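Local coordinates for uncharacterized protein conserved in bacteria (Streptococcus suis, PDB 4FZ4) that is a surface antigen fragment that probably binds host glycosaminoglycans and so helps the bacterium attach to host cells, at residues A[5-17]-A[53-66]. Numbering follows the deposited sequence.
Unlike the reference sequence in segment 5-17: Val12 (reference Leu).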
ATOM      1  N   LYS A   5      14.772  -6.958  21.000  1.00 85.30           N
ATOM      2  CA  LYS A   5      13.354  -7.077  20.678  1.00 84.79           C
ATOM      3  C   LYS A   5      12.709  -5.721  20.383  1.00 77.88           C
ATOM      4  O   LYS A   5      12.024  -5.563  19.373  1.00 82.40           O
ATOM      5  CB  LYS A   5      12.622  -7.759  21.841  1.00 94.37           C
ATOM      6  CG  LYS A   5      11.102  -7.775  21.738  1.00100.00           C
ATOM      7  CD  LYS A   5      10.480  -8.285  23.037  1.00102.57           C
ATOM      8  CE  LYS A   5       8.960  -8.207  23.015  1.00 98.64           C
ATOM      9  NZ  LYS A   5       8.355  -8.663  24.301  1.00 96.12           N
ATOM     10  N   VAL A   6      12.931  -4.749  21.267  1.00 64.36           N
ATOM     11  CA  VAL A   6      12.351  -3.417  21.102  1.00 50.27           C
ATOM     12  C   VAL A   6      12.950  -2.630  19.937  1.00 63.23           C
ATOM     13  O   VAL A   6      12.242  -1.888  19.253  1.00 65.57           O
ATOM     14  CB  VAL A   6      12.503  -2.568  22.385  1.00 59.29           C
ATOM     15  CG1 VAL A   6      11.741  -3.214  23.539  1.00 53.86           C
ATOM     16  CG2 VAL A   6      13.974  -2.405  22.731  1.00 61.51           C
ATOM     17  N   GLU A   7      14.252  -2.776  19.719  1.00 66.68           N
ATOM     18  CA  GLU A   7      14.901  -2.071  18.625  1.00 69.02           C
ATOM     19  C   GLU A   7      14.401  -2.647  17.317  1.00 71.60           C
ATOM     20  O   GLU A   7      14.280  -1.941  16.315  1.00 73.51           O
ATOM     21  CB  GLU A   7      16.416  -2.207  18.722  1.00 73.79           C
ATOM     22  CG  GLU A   7      17.050  -1.126  19.573  1.00 88.67           C
ATOM     23  CD  GLU A   7      16.713   0.270  19.074  1.00100.84           C
ATOM     24  OE1 GLU A   7      16.966   0.551  17.883  1.00109.03           O
ATOM     25  OE2 GLU A   7      16.194   1.086  19.869  1.00100.95           O
ATOM     26  N   GLU A   8      14.109  -3.941  17.346  1.00 70.69           N
ATOM     27  CA  GLU A   8      13.588  -4.638  16.183  1.00 68.01           C
ATOM     28  C   GLU A   8      12.366  -3.842  15.727  1.00 63.48           C
ATOM     29  O   GLU A   8      12.081  -3.726  14.534  1.00 61.72           O
ATOM     30  CB  GLU A   8      13.175  -6.050  16.590  1.00 72.70           C
ATOM     31  CG  GLU A   8      12.863  -6.984  15.444  1.00 81.64           C
ATOM     32  CD  GLU A   8      12.297  -8.309  15.928  1.00 85.04           C
ATOM     33  OE1 GLU A   8      12.304  -9.285  15.142  1.00 81.34           O
ATOM     34  OE2 GLU A   8      11.839  -8.371  17.093  1.00 85.55           O
ATOM     35  N   VAL A   9      11.660  -3.280  16.702  1.00 64.05           N
ATOM     36  CA  VAL A   9      10.465  -2.484  16.455  1.00 72.12           C
ATOM     37  C   VAL A   9      10.781  -1.070  15.969  1.00 71.84           C
ATOM     38  O   VAL A   9      10.278  -0.644  14.927  1.00 77.93           O
ATOM     39  CB  VAL A   9       9.605  -2.387  17.728  1.00 75.03           C
ATOM     40  CG1 VAL A   9       8.376  -1.534  17.473  1.00 77.27           C
ATOM     41  CG2 VAL A   9       9.200  -3.775  18.171  1.00 75.71           C
ATOM     42  N   GLN A  10      11.602  -0.345  16.728  1.00 63.32           N
ATOM     43  CA  GLN A  10      11.977   1.016  16.360  1.00 59.71           C
ATOM     44  C   GLN A  10      12.402   1.053  14.893  1.00 51.74           C
ATOM     45  O   GLN A  10      12.137   2.020  14.184  1.00 56.36           O
ATOM     46  CB  GLN A  10      13.127   1.525  17.243  1.00 67.66           C
ATOM     47  CG  GLN A  10      12.770   1.825  18.707  1.00 64.94           C
ATOM     48  CD  GLN A  10      11.782   2.972  18.865  1.00 69.47           C
ATOM     49  OE1 GLN A  10      11.842   3.965  18.133  1.00 75.30           O
ATOM     50  NE2 GLN A  10      10.874   2.850  19.840  1.00 52.39           N
ATOM     51  N   LYS A  11      13.056  -0.012  14.445  1.00 43.26           N
ATOM     52  CA  LYS A  11      13.508  -0.102  13.069  1.00 44.90           C
ATOM     53  C   LYS A  11      12.307  -0.218  12.125  1.00 42.36           C
ATOM     54  O   LYS A  11      12.195   0.541  11.162  1.00 41.52           O
ATOM     55  CB  LYS A  11      14.429  -1.310  12.907  1.00 58.44           C
ATOM     56  CG  LYS A  11      15.189  -1.345  11.592  1.00 68.33           C
ATOM     57  CD  LYS A  11      15.930  -2.662  11.416  1.00 77.84           C
ATOM     58  CE  LYS A  11      14.973  -3.811  11.136  1.00 84.22           C
ATOM     59  NZ  LYS A  11      13.969  -4.012  12.221  1.00 86.88           N
ATOM     60  N   VAL A  12      11.411  -1.168  12.401  1.00 49.16           N
ATOM     61  CA  VAL A  12      10.218  -1.353  11.576  1.00 43.29           C
ATOM     62  C   VAL A  12       9.504  -0.014  11.453  1.00 41.63           C
ATOM     63  O   VAL A  12       9.006   0.337  10.381  1.00 36.37           O
ATOM     64  CB  VAL A  12       9.257  -2.383  12.194  1.00 50.13           C
ATOM     65  CG1 VAL A  12       8.063  -2.598  11.282  1.00 59.54           C
ATOM     66  CG2 VAL A  12       9.988  -3.692  12.413  1.00 55.77           C
ATOM     67  N   VAL A  13       9.470   0.739  12.553  1.00 42.32           N
ATOM     68  CA  VAL A  13       8.849   2.065  12.555  1.00 31.94           C
ATOM     69  C   VAL A  13       9.588   2.946  11.547  1.00 37.09           C
ATOM     70  O   VAL A  13       8.982   3.547  10.656  1.00 38.67           O
ATOM     71  CB  VAL A  13       8.929   2.729  13.948  1.00 25.24           C
ATOM     72  CG1 VAL A  13       8.726   4.247  13.831  1.00 26.94           C
ATOM     73  CG2 VAL A  13       7.861   2.160  14.852  1.00 28.82           C
ATOM     74  N   LYS A  14      10.906   2.998  11.697  1.00 34.54           N
ATOM     75  CA  LYS A  14      11.764   3.786  10.827  1.00 36.40           C
ATOM     76  C   LYS A  14      11.658   3.316   9.382  1.00 32.70           C
ATOM     77  O   LYS A  14      11.770   4.116   8.454  1.00 42.81           O
ATOM     78  CB  LYS A  14      13.220   3.712  11.307  1.00 49.53           C
ATOM     79  CG  LYS A  14      13.447   4.357  12.676  1.00 64.28           C
ATOM     80  CD  LYS A  14      14.922   4.340  13.078  1.00 75.37           C
ATOM     81  CE  LYS A  14      15.167   5.087  14.389  1.00 81.19           C
ATOM     82  NZ  LYS A  14      14.519   4.438  15.567  1.00 87.94           N
ATOM     83  N   GLU A  15      11.446   2.023   9.179  1.00 36.11           N
ATOM     84  CA  GLU A  15      11.306   1.532   7.817  1.00 42.57           C
ATOM     85  C   GLU A  15       9.991   2.104   7.285  1.00 37.19           C
ATOM     86  O   GLU A  15       9.895   2.511   6.125  1.00 42.27           O
ATOM     87  CB  GLU A  15      11.252   0.008   7.784  1.00 50.83           C
ATOM     88  CG  GLU A  15      11.570  -0.574   6.412  1.00 65.82           C
ATOM     89  CD  GLU A  15      11.147  -2.032   6.266  1.00 75.01           C
ATOM     90  OE1 GLU A  15      11.379  -2.825   7.208  1.00 74.63           O
ATOM     91  OE2 GLU A  15      10.591  -2.383   5.199  1.00 72.25           O
ATOM     92  N   LEU A  16       8.980   2.150   8.146  1.00 29.08           N
ATOM     93  CA  LEU A  16       7.680   2.688   7.746  1.00 29.57           C
ATOM     94  C   LEU A  16       7.767   4.179   7.482  1.00 31.90           C
ATOM     95  O   LEU A  16       7.022   4.716   6.655  1.00 33.90           O
ATOM     96  CB  LEU A  16       6.640   2.434   8.825  1.00 31.77           C
ATOM     97  CG  LEU A  16       6.267   0.969   9.012  1.00 31.99           C
ATOM     98  CD1 LEU A  16       5.566   0.814  10.349  1.00 34.38           C
ATOM     99  CD2 LEU A  16       5.371   0.504   7.860  1.00 39.60           C
ATOM    100  N   GLU A  17       8.670   4.847   8.197  1.00 37.27           N
ATOM    101  CA  GLU A  17       8.868   6.285   8.026  1.00 34.69           C
ATOM    102  C   GLU A  17       9.457   6.535   6.648  1.00 40.36           C
ATOM    103  O   GLU A  17       9.089   7.489   5.963  1.00 48.19           O
ATOM    104  CB  GLU A  17       9.826   6.833   9.089  1.00 47.38           C
ATOM    105  CG  GLU A  17       9.309   6.742  10.516  1.00 55.64           C
ATOM    106  CD  GLU A  17      10.265   7.359  11.522  1.00 68.78           C
ATOM    107  OE1 GLU A  17      11.467   7.016  11.496  1.00 74.03           O
ATOM    108  OE2 GLU A  17       9.812   8.181  12.343  1.00 76.53           O
ATOM    109  N   MET A  53       2.565   3.439  15.255  1.00 29.37           N
ATOM    110  CA  MET A  53       4.009   3.630  15.317  1.00 39.25           C
ATOM    111  C   MET A  53       4.422   4.648  16.371  1.00 40.93           C
ATOM    112  O   MET A  53       5.539   4.594  16.873  1.00 58.46           O
ATOM    113  CB  MET A  53       4.603   3.961  13.932  1.00 36.95           C
ATOM    114  CG  MET A  53       3.889   5.003  13.097  1.00 49.85           C
ATOM    115  SD  MET A  53       4.187   4.705  11.308  1.00 45.75           S
ATOM    116  CE  MET A  53       5.877   5.173  11.144  1.00 21.07           C
ATOM    117  N   ASP A  54       3.523   5.559  16.731  1.00 40.14           N
ATOM    118  CA  ASP A  54       3.842   6.526  17.775  1.00 47.60           C
ATOM    119  C   ASP A  54       3.936   5.709  19.055  1.00 54.87           C
ATOM    120  O   ASP A  54       4.839   5.902  19.875  1.00 59.46           O
ATOM    121  CB  ASP A  54       2.738   7.577  17.927  1.00 44.75           C
ATOM    122  CG  ASP A  54       2.699   8.568  16.771  1.00 47.20           C
ATOM    123  OD1 ASP A  54       3.680   8.632  15.988  1.00 41.71           O
ATOM    124  OD2 ASP A  54       1.688   9.296  16.657  1.00 42.18           O
ATOM    125  N   TYR A  55       2.989   4.783  19.199  1.00 55.20           N
ATOM    126  CA  TYR A  55       2.905   3.891  20.350  1.00 47.54           C
ATOM    127  C   TYR A  55       4.108   2.963  20.408  1.00 57.10           C
ATOM    128  O   TYR A  55       4.656   2.719  21.482  1.00 61.19           O
ATOM    129  CB  TYR A  55       1.636   3.040  20.268  1.00 44.33           C
ATOM    130  CG  TYR A  55       1.357   2.221  21.519  1.00 53.41           C
ATOM    131  CD1 TYR A  55       0.432   2.658  22.469  1.00 57.39           C
ATOM    132  CD2 TYR A  55       2.033   1.026  21.763  1.00 47.92           C
ATOM    133  CE1 TYR A  55       0.187   1.926  23.627  1.00 57.06           C
ATOM    134  CE2 TYR A  55       1.799   0.290  22.918  1.00 53.37           C
ATOM    135  CZ  TYR A  55       0.874   0.743  23.845  1.00 57.95           C
ATOM    136  OH  TYR A  55       0.632   0.017  24.993  1.00 58.46           O
ATOM    137  N   ALA A  56       4.514   2.437  19.254  1.00 58.75           N
ATOM    138  CA  ALA A  56       5.653   1.523  19.199  1.00 52.19           C
ATOM    139  C   ALA A  56       6.936   2.218  19.644  1.00 52.30           C
ATOM    140  O   ALA A  56       7.971   1.575  19.835  1.00 50.52           O
ATOM    141  CB  ALA A  56       5.813   0.967  17.784  1.00 40.98           C
ATOM    142  N   SER A  57       6.861   3.535  19.798  1.00 57.90           N
ATOM    143  CA  SER A  57       8.001   4.332  20.239  1.00 65.34           C
ATOM    144  C   SER A  57       7.954   4.433  21.764  1.00 79.25           C
ATOM    145  O   SER A  57       8.951   4.179  22.444  1.00 86.40           O
ATOM    146  CB  SER A  57       7.941   5.727  19.609  1.00 55.42           C
ATOM    147  OG  SER A  57       8.021   5.644  18.195  1.00 49.85           O
ATOM    148  N   LYS A  58       6.786   4.798  22.292  1.00 76.34           N
ATOM    149  CA  LYS A  58       6.591   4.913  23.734  1.00 72.08           C
ATOM    150  C   LYS A  58       6.164   3.555  24.287  1.00 77.34           C
ATOM    151  O   LYS A  58       5.627   3.463  25.392  1.00 77.56           O
ATOM    152  CB  LYS A  58       5.506   5.948  24.062  1.00 61.40           C
ATOM    153  CG  LYS A  58       4.098   5.501  23.707  1.00 53.21           C
ATOM    154  CD  LYS A  58       3.042   6.176  24.577  1.00 58.07           C
ATOM    155  CE  LYS A  58       1.652   5.663  24.221  1.00 60.68           C
ATOM    156  NZ  LYS A  58       0.569   6.167  25.104  1.00 58.67           N
ATOM    157  N   MET A  59       6.395   2.505  23.504  1.00 81.68           N
ATOM    158  CA  MET A  59       6.037   1.147  23.901  1.00 84.94           C
ATOM    159  C   MET A  59       7.275   0.433  24.426  1.00 78.48           C
ATOM    160  O   MET A  59       8.355   0.542  23.843  1.00 79.69           O
ATOM    161  CB  MET A  59       5.464   0.380  22.699  1.00 87.20           C
ATOM    162  CG  MET A  59       5.102  -1.074  22.966  1.00 87.03           C
ATOM    163  SD  MET A  59       4.415  -1.927  21.510  1.00 53.59           S
ATOM    164  CE  MET A  59       5.933  -2.447  20.698  1.00 54.82           C
ATOM    165  N   LYS A  60       7.111  -0.293  25.529  1.00 71.38           N
ATOM    166  CA  LYS A  60       8.211  -1.036  26.136  1.00 74.27           C
ATOM    167  C   LYS A  60       8.093  -2.548  25.957  1.00 77.30           C
ATOM    168  O   LYS A  60       6.992  -3.098  25.874  1.00 76.96           O
ATOM    169  CB  LYS A  60       8.313  -0.686  27.621  1.00 76.96           C
ATOM    170  CG  LYS A  60       6.970  -0.575  28.318  1.00 78.76           C
ATOM    171  CD  LYS A  60       7.108   0.144  29.650  1.00 77.32           C
ATOM    172  CE  LYS A  60       7.660   1.550  29.459  1.00 74.35           C
ATOM    173  NZ  LYS A  60       6.800   2.374  28.557  1.00 66.04           N
ATOM    174  N   ALA A  61       9.248  -3.203  25.905  1.00 70.29           N
ATOM    175  CA  ALA A  61       9.366  -4.649  25.718  1.00 59.39           C
ATOM    176  C   ALA A  61       8.322  -5.546  26.384  1.00 69.30           C
ATOM    177  O   ALA A  61       7.969  -6.593  25.838  1.00 78.27           O
ATOM    178  CB  ALA A  61      10.756  -5.097  26.149  1.00 57.70           C
ATOM    179  N   ASP A  62       7.831  -5.152  27.554  1.00 73.25           N
ATOM    180  CA  ASP A  62       6.865  -5.971  28.273  1.00 76.20           C
ATOM    181  C   ASP A  62       5.409  -5.597  28.049  1.00 77.90           C
ATOM    182  O   ASP A  62       4.554  -5.919  28.874  1.00 85.89           O
ATOM    183  CB  ASP A  62       7.162  -5.922  29.772  1.00 72.08           C
ATOM    184  CG  ASP A  62       7.052  -4.519  30.341  1.00 77.98           C
ATOM    185  OD1 ASP A  62       5.949  -3.931  30.286  1.00 71.87           O
ATOM    186  OD2 ASP A  62       8.073  -4.002  30.843  1.00 88.40           O
ATOM    187  N   ASP A  63       5.111  -4.930  26.942  1.00 68.46           N
ATOM    188  CA  ASP A  63       3.730  -4.531  26.689  1.00 68.00           C
ATOM    189  C   ASP A  63       2.848  -5.741  26.391  1.00 62.45           C
ATOM    190  O   ASP A  63       3.259  -6.663  25.682  1.00 67.78           O
ATOM    191  CB  ASP A  63       3.656  -3.540  25.524  1.00 61.30           C
ATOM    192  CG  ASP A  63       2.471  -2.604  25.640  1.00 56.53           C
ATOM    193  OD1 ASP A  63       2.691  -1.397  25.874  1.00 55.45           O
ATOM    194  OD2 ASP A  63       1.321  -3.073  25.512  1.00 62.82           O
ATOM    195  N   LYS A  64       1.637  -5.738  26.939  1.00 61.61           N
ATOM    196  CA  LYS A  64       0.715  -6.845  26.723  1.00 64.40           C
ATOM    197  C   LYS A  64       0.343  -6.911  25.259  1.00 64.96           C
ATOM    198  O   LYS A  64       0.221  -7.988  24.676  1.00 67.59           O
ATOM    199  CB  LYS A  64      -0.557  -6.665  27.549  1.00 74.22           C
ATOM    200  CG  LYS A  64      -1.570  -7.782  27.338  1.00 78.18           C
ATOM    201  CD  LYS A  64      -2.788  -7.621  28.231  1.00 78.04           C
ATOM    202  CE  LYS A  64      -3.695  -8.844  28.149  1.00 72.56           C
ATOM    203  NZ  LYS A  64      -4.244  -9.054  26.782  1.00 53.27           N
ATOM    204  N   PHE A  65       0.175  -5.736  24.670  1.00 64.61           N
ATOM    205  CA  PHE A  65      -0.200  -5.623  23.278  1.00 46.49           C
ATOM    206  C   PHE A  65       0.989  -5.387  22.356  1.00 38.09           C
ATOM    207  O   PHE A  65       0.831  -4.909  21.235  1.00 50.52           O
ATOM    208  CB  PHE A  65      -1.207  -4.506  23.156  1.00 42.84           C
ATOM    209  CG  PHE A  65      -2.421  -4.711  24.005  1.00 46.86           C
ATOM    210  CD1 PHE A  65      -3.412  -5.612  23.619  1.00 40.66           C
ATOM    211  CD2 PHE A  65      -2.579  -4.009  25.195  1.00 55.77           C
ATOM    212  CE1 PHE A  65      -4.539  -5.810  24.402  1.00 46.15           C
ATOM    213  CE2 PHE A  65      -3.710  -4.201  25.993  1.00 61.15           C
ATOM    214  CZ  PHE A  65      -4.692  -5.102  25.594  1.00 59.54           C
ATOM    215  N   PHE A  66       2.177  -5.746  22.827  1.00 42.80           N
ATOM    216  CA  PHE A  66       3.400  -5.576  22.052  1.00 49.65           C
ATOM    217  C   PHE A  66       3.283  -6.284  20.699  1.00 49.14           C
ATOM    218  O   PHE A  66       3.624  -5.722  19.660  1.00 55.52           O
ATOM    219  CB  PHE A  66       4.590  -6.139  22.842  1.00 54.91           C
ATOM    220  CG  PHE A  66       5.935  -5.864  22.213  1.00 58.98           C
ATOM    221  CD1 PHE A  66       6.855  -5.035  22.846  1.00 68.84           C
ATOM    222  CD2 PHE A  66       6.289  -6.451  21.002  1.00 52.24           C
ATOM    223  CE1 PHE A  66       8.109  -4.793  22.283  1.00 71.10           C
ATOM    224  CE2 PHE A  66       7.540  -6.217  20.425  1.00 58.78           C
ATOM    225  CZ  PHE A  66       8.450  -5.388  21.068  1.00 69.60           C
TER
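Lys5 lays its side chain over one face of the Phe66 ring, its CE 3.4 Å from the ring centroid and almost on the ring normal. With CG anti to the backbone N (chi1 172°) and every later torsion also extended, the chain runs straight across the ring, the two side chains pointing antiparallel as they pass. NZ stays above the same face in a cation-pi contact and ends on a hydrogen bond of 2.6 Å to Ala61 O, which it meets in the carbonyl plane. The ammonium is thus held by both the ring and the turn of residues 60-63. Met59 CE sits over the other face of Phe66, so the ring is sandwiched between a lysine methylene and a methionine methyl. Val6 CG1 lies near the ring plane at its edge and packs 3.4 Å from Ala61 CB, while Val9 CG2 comes in obliquely, 3.4 Å from Phe66 CZ.

The other branch of Val9, CG1, meets Ala56 CB at 3.6 Å. One turn on, Val13 CG2 fits against the CB atoms of both Ala56 and Met53. The chain of Met53 bends at chi3 (-72°), bringing its methyl 3.7 Å from Leu16 CB and also against Glu17 CG. On the flank, Gln10 sets its NE2 over the Ala56-Ser57 backbone, 3.3 Å from Ser57 CA.

One side of helix 3-23 therefore packs along the C-terminal end of helix 36-55, the connecting loop and the first residue of helix 66-95 in this all-helical GAG-binding domain; Leu16 extends the contact to Phe76, Lys77 and Ile80 of helix 66-95.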